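Local structure of DNA translocase coupling protein (Clostridium perfringens, 6O1W) at residues 180-185 against 189-194; 318-321 against 325-328. The protein probably binds ATP and DNA and acts as an FtsK/SpoIIIE-type translocase in plasmid conjugation, this piece including its P-loop ATPase domain. All coordinates share one frame; numbering follows the deposited sequence.

Contact 1 of 2, residues 180-185 against 189-194; sequences QVITEV and EKLFKY. With BGC (beta-D-glucopyranose), chain E.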
ATOM      1  N   GLN A 180     -22.222  -1.209   8.122  1.00 33.11           N
ATOM      2  CA  GLN A 180     -22.537  -2.608   8.372  1.00 31.61           C
ATOM      3  C   GLN A 180     -21.251  -3.419   8.395  1.00 31.92           C
ATOM      4  O   GLN A 180     -20.437  -3.330   7.461  1.00 29.23           O
ATOM      5  CB  GLN A 180     -23.403  -3.110   7.233  1.00 32.66           C
ATOM      6  CG  GLN A 180     -24.619  -3.909   7.627  1.00 60.31           C
ATOM      7  CD  GLN A 180     -25.370  -4.250   6.362  1.00 82.78           C
ATOM      8  OE1 GLN A 180     -26.166  -3.448   5.846  1.00 81.14           O
ATOM      9  NE2 GLN A 180     -25.098  -5.427   5.809  1.00 67.44           N
ATOM     10  N   VAL A 181     -21.103  -4.233   9.439  1.00 27.88           N
ATOM     11  CA  VAL A 181     -19.970  -5.146   9.609  1.00 28.34           C
ATOM     12  C   VAL A 181     -20.476  -6.556   9.319  1.00 32.31           C
ATOM     13  O   VAL A 181     -21.400  -7.013   9.966  1.00 30.69           O
ATOM     14  CB  VAL A 181     -19.280  -5.044  11.011  1.00 30.91           C
ATOM     15  CG1 VAL A 181     -18.048  -5.964  11.091  1.00 30.38           C
ATOM     16  CG2 VAL A 181     -18.900  -3.598  11.349  1.00 29.51           C
ATOM     17  N   ILE A 182     -19.867  -7.226   8.327  1.00 29.44           N
ATOM     18  CA  ILE A 182     -20.166  -8.589   7.897  1.00 28.06           C
ATOM     19  C   ILE A 182     -19.073  -9.475   8.498  1.00 31.70           C
ATOM     20  O   ILE A 182     -17.894  -9.271   8.211  1.00 30.17           O
ATOM     21  CB  ILE A 182     -20.239  -8.638   6.349  1.00 30.75           C
ATOM     22  CG1 ILE A 182     -21.559  -8.005   5.818  1.00 32.13           C
ATOM     23  CG2 ILE A 182     -20.077 -10.053   5.822  1.00 30.26           C
ATOM     24  CD1 ILE A 182     -21.664  -6.447   5.892  1.00 38.72           C
ATOM     25  N   THR A 183     -19.473 -10.444   9.337  1.00 28.45           N
ATOM     26  CA  THR A 183     -18.559 -11.303  10.090  1.00 29.52           C
ATOM     27  C   THR A 183     -18.547 -12.794   9.689  1.00 36.02           C
ATOM     28  O   THR A 183     -17.796 -13.580  10.285  1.00 35.82           O
ATOM     29  CB  THR A 183     -18.867 -11.187  11.596  1.00 30.98           C
ATOM     30  OG1 THR A 183     -20.145 -11.755  11.825  1.00 29.96           O
ATOM     31  CG2 THR A 183     -18.837  -9.764  12.104  1.00 28.36           C
ATOM     32  N   GLU A 184     -19.411 -13.198   8.758  1.00 33.49           N
ATOM     33  CA  GLU A 184     -19.465 -14.604   8.345  1.00 34.29           C
ATOM     34  C   GLU A 184     -19.785 -14.708   6.858  1.00 35.53           C
ATOM     35  O   GLU A 184     -20.281 -13.756   6.276  1.00 34.20           O
ATOM     36  CB  GLU A 184     -20.410 -15.442   9.267  1.00 36.39           C
ATOM     37  CG  GLU A 184     -21.836 -15.681   8.772  1.00 49.11           C
ATOM     38  CD  GLU A 184     -22.849 -14.563   8.908  1.00 75.98           C
ATOM     39  OE1 GLU A 184     -22.625 -13.633   9.715  1.00 79.51           O
ATOM     40  OE2 GLU A 184     -23.892 -14.637   8.222  1.00 82.82           O
ATOM     41  N   VAL A 185     -19.482 -15.862   6.262  1.00 32.91           N
ATOM     42  CA  VAL A 185     -19.604 -16.157   4.838  1.00 33.34           C
ATOM     43  C   VAL A 185     -21.061 -16.043   4.303  1.00 39.23           C
ATOM     44  O   VAL A 185     -21.233 -15.585   3.169  1.00 39.66           O
ATOM     45  CB  VAL A 185     -18.928 -17.518   4.488  1.00 36.75           C
ATOM     46  CG1 VAL A 185     -19.713 -18.730   5.019  1.00 35.78           C
ATOM     47  CG2 VAL A 185     -18.659 -17.629   2.996  1.00 36.17           C
ATOM     48  N   GLU A 189     -22.093 -13.519   1.287  1.00 29.77           N
ATOM     49  CA  GLU A 189     -22.757 -13.874   0.020  1.00 30.09           C
ATOM     50  C   GLU A 189     -23.922 -12.897  -0.225  1.00 34.55           C
ATOM     51  O   GLU A 189     -24.026 -12.369  -1.321  1.00 36.14           O
ATOM     52  CB  GLU A 189     -23.233 -15.351  -0.029  1.00 31.48           C
ATOM     53  CG  GLU A 189     -24.339 -15.582  -1.058  1.00 40.18           C
ATOM     54  CD  GLU A 189     -24.687 -16.986  -1.526  1.00 59.91           C
ATOM     55  OE1 GLU A 189     -24.519 -17.958  -0.755  1.00 47.54           O
ATOM     56  OE2 GLU A 189     -25.175 -17.102  -2.672  1.00 57.70           O
ATOM     57  N   LYS A 190     -24.756 -12.620   0.798  1.00 29.33           N
ATOM     58  CA  LYS A 190     -25.848 -11.646   0.683  1.00 29.45           C
ATOM     59  C   LYS A 190     -25.295 -10.248   0.338  1.00 32.22           C
ATOM     60  O   LYS A 190     -25.891  -9.538  -0.450  1.00 32.01           O
ATOM     61  CB  LYS A 190     -26.683 -11.562   1.986  1.00 31.64           C
ATOM     62  CG  LYS A 190     -27.451 -12.845   2.322  1.00 48.00           C
ATOM     63  CD  LYS A 190     -28.293 -12.660   3.585  1.00 53.82           C
ATOM     64  CE  LYS A 190     -28.561 -13.954   4.326  1.00 68.14           C
ATOM     65  NZ  LYS A 190     -29.470 -14.865   3.584  1.00 82.66           N
ATOM     66  N   LEU A 191     -24.182  -9.848   0.946  1.00 29.79           N
ATOM     67  CA  LEU A 191     -23.594  -8.526   0.699  1.00 28.87           C
ATOM     68  C   LEU A 191     -23.105  -8.381  -0.721  1.00 31.10           C
ATOM     69  O   LEU A 191     -23.451  -7.404  -1.369  1.00 30.05           O
ATOM     70  CB  LEU A 191     -22.434  -8.209   1.667  1.00 28.69           C
ATOM     71  CG  LEU A 191     -21.600  -6.937   1.311  1.00 32.44           C
ATOM     72  CD1 LEU A 191     -22.456  -5.678   1.430  1.00 31.21           C
ATOM     73  CD2 LEU A 191     -20.299  -6.843   2.162  1.00 32.59           C
ATOM     74  N   PHE A 192     -22.305  -9.334  -1.197  1.00 28.35           N
ATOM     75  CA  PHE A 192     -21.704  -9.245  -2.532  1.00 29.31           C
ATOM     76  C   PHE A 192     -22.717  -9.410  -3.675  1.00 31.32           C
ATOM     77  O   PHE A 192     -22.515  -8.825  -4.738  1.00 28.44           O
ATOM     78  CB  PHE A 192     -20.502 -10.191  -2.679  1.00 30.09           C
ATOM     79  CG  PHE A 192     -19.298  -9.586  -1.998  1.00 31.90           C
ATOM     80  CD1 PHE A 192     -18.618  -8.510  -2.573  1.00 35.49           C
ATOM     81  CD2 PHE A 192     -18.863 -10.062  -0.767  1.00 34.40           C
ATOM     82  CE1 PHE A 192     -17.505  -7.947  -1.944  1.00 37.18           C
ATOM     83  CE2 PHE A 192     -17.759  -9.475  -0.116  1.00 38.55           C
ATOM     84  CZ  PHE A 192     -17.099  -8.411  -0.700  1.00 36.96           C
ATOM     85  N   LYS A 193     -23.786 -10.178  -3.448  1.00 28.19           N
ATOM     86  CA  LYS A 193     -24.872 -10.309  -4.424  1.00 28.79           C
ATOM     87  C   LYS A 193     -25.636  -8.952  -4.478  1.00 32.88           C
ATOM     88  O   LYS A 193     -25.941  -8.470  -5.551  1.00 33.92           O
ATOM     89  CB  LYS A 193     -25.796 -11.487  -4.054  1.00 31.30           C
ATOM     90  CG  LYS A 193     -27.044 -11.623  -4.931  1.00 42.01           C
ATOM     91  CD  LYS A 193     -26.687 -11.858  -6.380  1.00 48.17           C
ATOM     92  CE  LYS A 193     -27.884 -12.363  -7.143  1.00 56.31           C
ATOM     93  NZ  LYS A 193     -28.017 -11.704  -8.470  1.00 56.10           N
ATOM     94  N   TYR A 194     -25.840  -8.303  -3.335  1.00 28.49           N
ATOM     95  CA  TYR A 194     -26.449  -6.979  -3.290  1.00 27.59           C
ATOM     96  C   TYR A 194     -25.591  -5.929  -4.053  1.00 33.05           C
ATOM     97  O   TYR A 194     -26.142  -5.134  -4.821  1.00 33.44           O
ATOM     98  CB  TYR A 194     -26.649  -6.528  -1.830  1.00 28.64           C
ATOM     99  CG  TYR A 194     -26.899  -5.036  -1.727  1.00 31.82           C
ATOM    100  CD1 TYR A 194     -28.113  -4.480  -2.141  1.00 34.36           C
ATOM    101  CD2 TYR A 194     -25.905  -4.173  -1.284  1.00 32.79           C
ATOM    102  CE1 TYR A 194     -28.332  -3.101  -2.087  1.00 35.98           C
ATOM    103  CE2 TYR A 194     -26.117  -2.796  -1.212  1.00 33.78           C
ATOM    104  CZ  TYR A 194     -27.318  -2.262  -1.647  1.00 43.54           C
ATOM    105  OH  TYR A 194     -27.502  -0.903  -1.630  1.00 46.61           O
TER
HETATM  106  C2  BGC E 503     -28.895  -2.890   2.130  1.00 83.54           C
HETATM  107  C3  BGC E 503     -29.810  -4.062   1.798  1.00 83.98           C
HETATM  108  C4  BGC E 503     -28.977  -5.295   1.469  1.00 80.86           C
HETATM  109  C5  BGC E 503     -28.008  -5.595   2.610  1.00 80.35           C
HETATM  110  C6  BGC E 503     -27.054  -6.722   2.293  1.00 76.18           C
HETATM  111  C1  BGC E 503     -27.961  -3.285   3.271  1.00 84.57           C
HETATM  112  O1  BGC E 503     -27.119  -2.228   3.586  1.00 85.80           O
HETATM  113  O2  BGC E 503     -29.666  -1.749   2.488  1.00 84.07           O
HETATM  114  O3  BGC E 503     -30.664  -3.725   0.713  1.00 83.92           O
HETATM  115  O4  BGC E 503     -29.811  -6.428   1.255  1.00 80.64           O
HETATM  116  O5  BGC E 503     -27.204  -4.434   2.889  1.00 81.87           O
HETATM  117  O6  BGC E 503     -26.138  -6.927   3.358  1.00 74.72           O
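Ile182 and Leu191 meet through one branch each: CD2 of Leu191 sits 4.0 Å from Ile182 CD1 and equally near its CG1, the two side chains passing at a slant. Leu191 reaches across because its CG lies anti to the backbone N (chi1 170°), which sends the branched end toward the strand. The same methyl also lies over the rim of one face of the Phe192 ring. Nearer the start of the helix the link is polar: Glu189 N donates to Val185 O at 2.9 Å, an early i to i+4 bond of helix 185-209, with the donor tilted 25° from the carbonyl plane. The Glu184 side chain, at the N-cap, takes the backbone N of Ala187, and the carboxylate of Glu189 pairs with Arg255 of helix 247-266.

Outward from the apolar pair, glucose of chain E lies against Tyr194, its C4 3.7 Å above one ring face and displaced from the ring centre, as in the stacking of a sugar on an aromatic ring. Gln180 borders the sugar as well, and Tyr161 OH hydrogen-bonds it. Strand 179-182, at one end of the mixed sheet, pairs with strand 159-163, whose Tyr161 and Val163 also touch Leu191. The chemistry divides accordingly: apolar contact seats the helix on the edge strand, while the cap on Ala187 N and the Glu189 N to Val185 O bond tie down the first turn of the helix.

Contact 2 of 2, residues 318-321 against 325-328; sequences KDLP and GRFL. With BGC (beta-D-glucopyranose), chain D.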
ATOM      1  N   LYS A 318      11.416  -6.118  -1.017  1.00 33.98           N
ATOM      2  CA  LYS A 318      12.542  -6.682  -0.259  1.00 34.27           C
ATOM      3  C   LYS A 318      13.614  -5.619   0.093  1.00 39.51           C
ATOM      4  O   LYS A 318      14.471  -5.878   0.931  1.00 40.09           O
ATOM      5  CB  LYS A 318      13.152  -7.899  -1.021  1.00 36.08           C
ATOM      6  CG  LYS A 318      14.213  -7.526  -2.068  1.00 47.49           C
ATOM      7  CD  LYS A 318      14.355  -8.517  -3.230  1.00 57.82           C
ATOM      8  CE  LYS A 318      15.376  -8.061  -4.273  1.00 60.75           C
ATOM      9  NZ  LYS A 318      15.052  -6.739  -4.915  1.00 51.80           N
ATOM     10  N   ASP A 319      13.584  -4.450  -0.574  1.00 36.38           N
ATOM     11  CA  ASP A 319      14.579  -3.373  -0.432  1.00 35.42           C
ATOM     12  C   ASP A 319      14.212  -2.342   0.618  1.00 37.02           C
ATOM     13  O   ASP A 319      15.053  -1.500   0.948  1.00 35.61           O
ATOM     14  CB  ASP A 319      14.721  -2.598  -1.760  1.00 37.04           C
ATOM     15  CG  ASP A 319      14.886  -3.418  -3.015  1.00 50.85           C
ATOM     16  OD1 ASP A 319      15.503  -4.489  -2.941  1.00 52.97           O
ATOM     17  OD2 ASP A 319      14.421  -2.961  -4.087  1.00 55.86           O
ATOM     18  N   LEU A 320      12.929  -2.291   1.022  1.00 31.07           N
ATOM     19  CA  LEU A 320      12.488  -1.257   1.954  1.00 30.41           C
ATOM     20  C   LEU A 320      13.283  -1.247   3.266  1.00 36.09           C
ATOM     21  O   LEU A 320      13.591  -2.323   3.754  1.00 33.67           O
ATOM     22  CB  LEU A 320      10.993  -1.440   2.289  1.00 28.81           C
ATOM     23  CG  LEU A 320       9.962  -0.913   1.266  1.00 29.87           C
ATOM     24  CD1 LEU A 320       8.548  -1.334   1.689  1.00 27.19           C
ATOM     25  CD2 LEU A 320      10.049   0.611   1.125  1.00 27.53           C
ATOM     26  N   PRO A 321      13.543  -0.071   3.891  1.00 36.52           N
ATOM     27  CA  PRO A 321      14.144  -0.084   5.227  1.00 37.95           C
ATOM     28  C   PRO A 321      13.103  -0.550   6.251  1.00 45.47           C
ATOM     29  O   PRO A 321      11.893  -0.374   6.031  1.00 43.21           O
ATOM     30  CB  PRO A 321      14.504   1.385   5.464  1.00 39.54           C
ATOM     31  CG  PRO A 321      13.528   2.147   4.670  1.00 43.34           C
ATOM     32  CD  PRO A 321      13.218   1.308   3.462  1.00 38.58           C
ATOM     33  N   GLY A 325       5.345   1.611   9.188  1.00 33.01           N
ATOM     34  CA  GLY A 325       4.512   2.471   8.361  1.00 32.65           C
ATOM     35  C   GLY A 325       5.153   2.890   7.051  1.00 34.92           C
ATOM     36  O   GLY A 325       4.590   3.713   6.327  1.00 34.44           O
ATOM     37  N   ARG A 326       6.315   2.324   6.719  1.00 30.45           N
ATOM     38  CA  ARG A 326       7.004   2.626   5.462  1.00 29.61           C
ATOM     39  C   ARG A 326       6.529   1.641   4.384  1.00 33.73           C
ATOM     40  O   ARG A 326       6.554   0.427   4.584  1.00 33.87           O
ATOM     41  CB  ARG A 326       8.519   2.579   5.652  1.00 28.50           C
ATOM     42  CG  ARG A 326       9.314   3.066   4.444  1.00 30.64           C
ATOM     43  CD  ARG A 326       9.031   4.520   4.113  1.00 26.75           C
ATOM     44  NE  ARG A 326       9.401   5.458   5.180  1.00 30.82           N
ATOM     45  CZ  ARG A 326      10.649   5.798   5.504  1.00 46.32           C
ATOM     46  NH1 ARG A 326      11.680   5.240   4.882  1.00 29.96           N
ATOM     47  NH2 ARG A 326      10.874   6.703   6.446  1.00 37.22           N
ATOM     48  N   PHE A 327       6.041   2.162   3.267  1.00 29.47           N
ATOM     49  CA  PHE A 327       5.479   1.295   2.232  1.00 28.65           C
ATOM     50  C   PHE A 327       5.931   1.681   0.867  1.00 30.26           C
ATOM     51  O   PHE A 327       6.454   2.779   0.683  1.00 28.14           O
ATOM     52  CB  PHE A 327       3.923   1.447   2.264  1.00 30.00           C
ATOM     53  CG  PHE A 327       3.220   0.706   3.365  1.00 31.09           C
ATOM     54  CD1 PHE A 327       3.115   1.252   4.634  1.00 35.52           C
ATOM     55  CD2 PHE A 327       2.697  -0.562   3.144  1.00 33.39           C
ATOM     56  CE1 PHE A 327       2.523   0.528   5.671  1.00 37.47           C
ATOM     57  CE2 PHE A 327       2.079  -1.275   4.173  1.00 36.18           C
ATOM     58  CZ  PHE A 327       2.013  -0.737   5.432  1.00 35.49           C
ATOM     59  N   LEU A 328       5.633   0.799  -0.106  1.00 27.92           N
ATOM     60  CA  LEU A 328       5.706   1.053  -1.542  1.00 27.34           C
ATOM     61  C   LEU A 328       4.286   1.313  -2.084  1.00 28.13           C
ATOM     62  O   LEU A 328       3.328   0.616  -1.748  1.00 26.01           O
ATOM     63  CB  LEU A 328       6.339  -0.100  -2.321  1.00 27.62           C
ATOM     64  CG  LEU A 328       7.819  -0.383  -1.987  1.00 31.76           C
ATOM     65  CD1 LEU A 328       8.267  -1.607  -2.674  1.00 30.44           C
ATOM     66  CD2 LEU A 328       8.704   0.781  -2.382  1.00 34.36           C
TER
HETATM   67  C2  BGC D 502      17.602  -4.153  -6.025  1.00 53.63           C
HETATM   68  C3  BGC D 502      16.691  -3.487  -7.054  1.00 52.14           C
HETATM   69  C4  BGC D 502      16.908  -1.977  -7.078  1.00 52.83           C
HETATM   70  C5  BGC D 502      18.394  -1.656  -7.235  1.00 51.38           C
HETATM   71  C6  BGC D 502      18.707  -0.182  -7.114  1.00 49.05           C
HETATM   72  C1  BGC D 502      19.052  -3.727  -6.230  1.00 54.67           C
HETATM   73  O1  BGC D 502      19.814  -4.253  -5.198  1.00 55.92           O
HETATM   74  O2  BGC D 502      17.533  -5.571  -6.117  1.00 57.08           O
HETATM   75  O3  BGC D 502      15.329  -3.762  -6.735  1.00 49.75           O
HETATM   76  O4  BGC D 502      16.152  -1.364  -8.121  1.00 53.49           O
HETATM   77  O5  BGC D 502      19.141  -2.307  -6.198  1.00 52.79           O
HETATM   78  O6  BGC D 502      18.482   0.291  -5.790  1.00 47.04           O
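Leu320 points from its loop toward strand 326-331 and fills the contact with Leu328 and Arg326. Its CB leads to CG with chi1 -80°, anti to the carbonyl carbon, and CG already lies 3.9 Å from Leu328 CG. There the chain forks. CD1 touches backbone, 3.9 Å from Arg326 O, and also lies against Leu328 CG. CD2 meets Leu328 CD2 at 3.8 Å and also the aliphatic CG of Arg326 at 4.2 Å. The two leucines run antiparallel alongside each other, fork against fork.

One residue on, Pro321 CG comes within 3.6 Å of Arg326 NH1, the proline side chain standing nearly perpendicular to that of the arginine. Bends at chi2 and chi3, both 62°, shorten the arginine's reach and bring NH1 to the proline; its guanidinium is held by Gln339, which accepts from NE, and by Pro95 O, which accepts from NH2. Phe327 turns the opposite way, onto Phe338 and Ala340 of the neighbouring strand 334-340.

Ahead of Leu320, Lys318 and Asp319 serve the glucose of chain D. Lys318 NZ donates to sugar O2 and forms a salt bridge with Asp319 OD1 at 3.0 Å, on the syn side but 22° out of the carboxylate plane; the other oxygen, OD2, accepts from sugar O3 at 2.9 Å. Asp37, Glu44 and the backbone O of Ile42 also hydrogen-bond the sugar. Across the contact the loop and strand therefore meet through apolar and van der Waals surfaces, and the buried guanidinium donates to two neutral oxygens, of Gln339 and of Pro95. In the ion pair, opposite charges probably hold the two ends side by side, with Thr315 also gripping NZ, and both face the sugar hydroxyls.

Contacts 1 and 2 belong to the same mixed sheet but to different parts of it: strand 179-182 is one of its outermost strands, whereas strand 326-331 lies inside it, between 334-340 and 296-299. Their centres are 33 Å apart and their nearest atoms about 21 Å, so they do not touch, and each holds its own glucose. Contact 2 is the one close to the nucleotide site: the Phe327 side chain is about 4 Å from Gly141 and from the side chain of Ala340, residues that bind ATP in another structure of this protein, although no nucleotide is bound here. Contact 1 lies away from that site, on the helix that covers the sheet's far end.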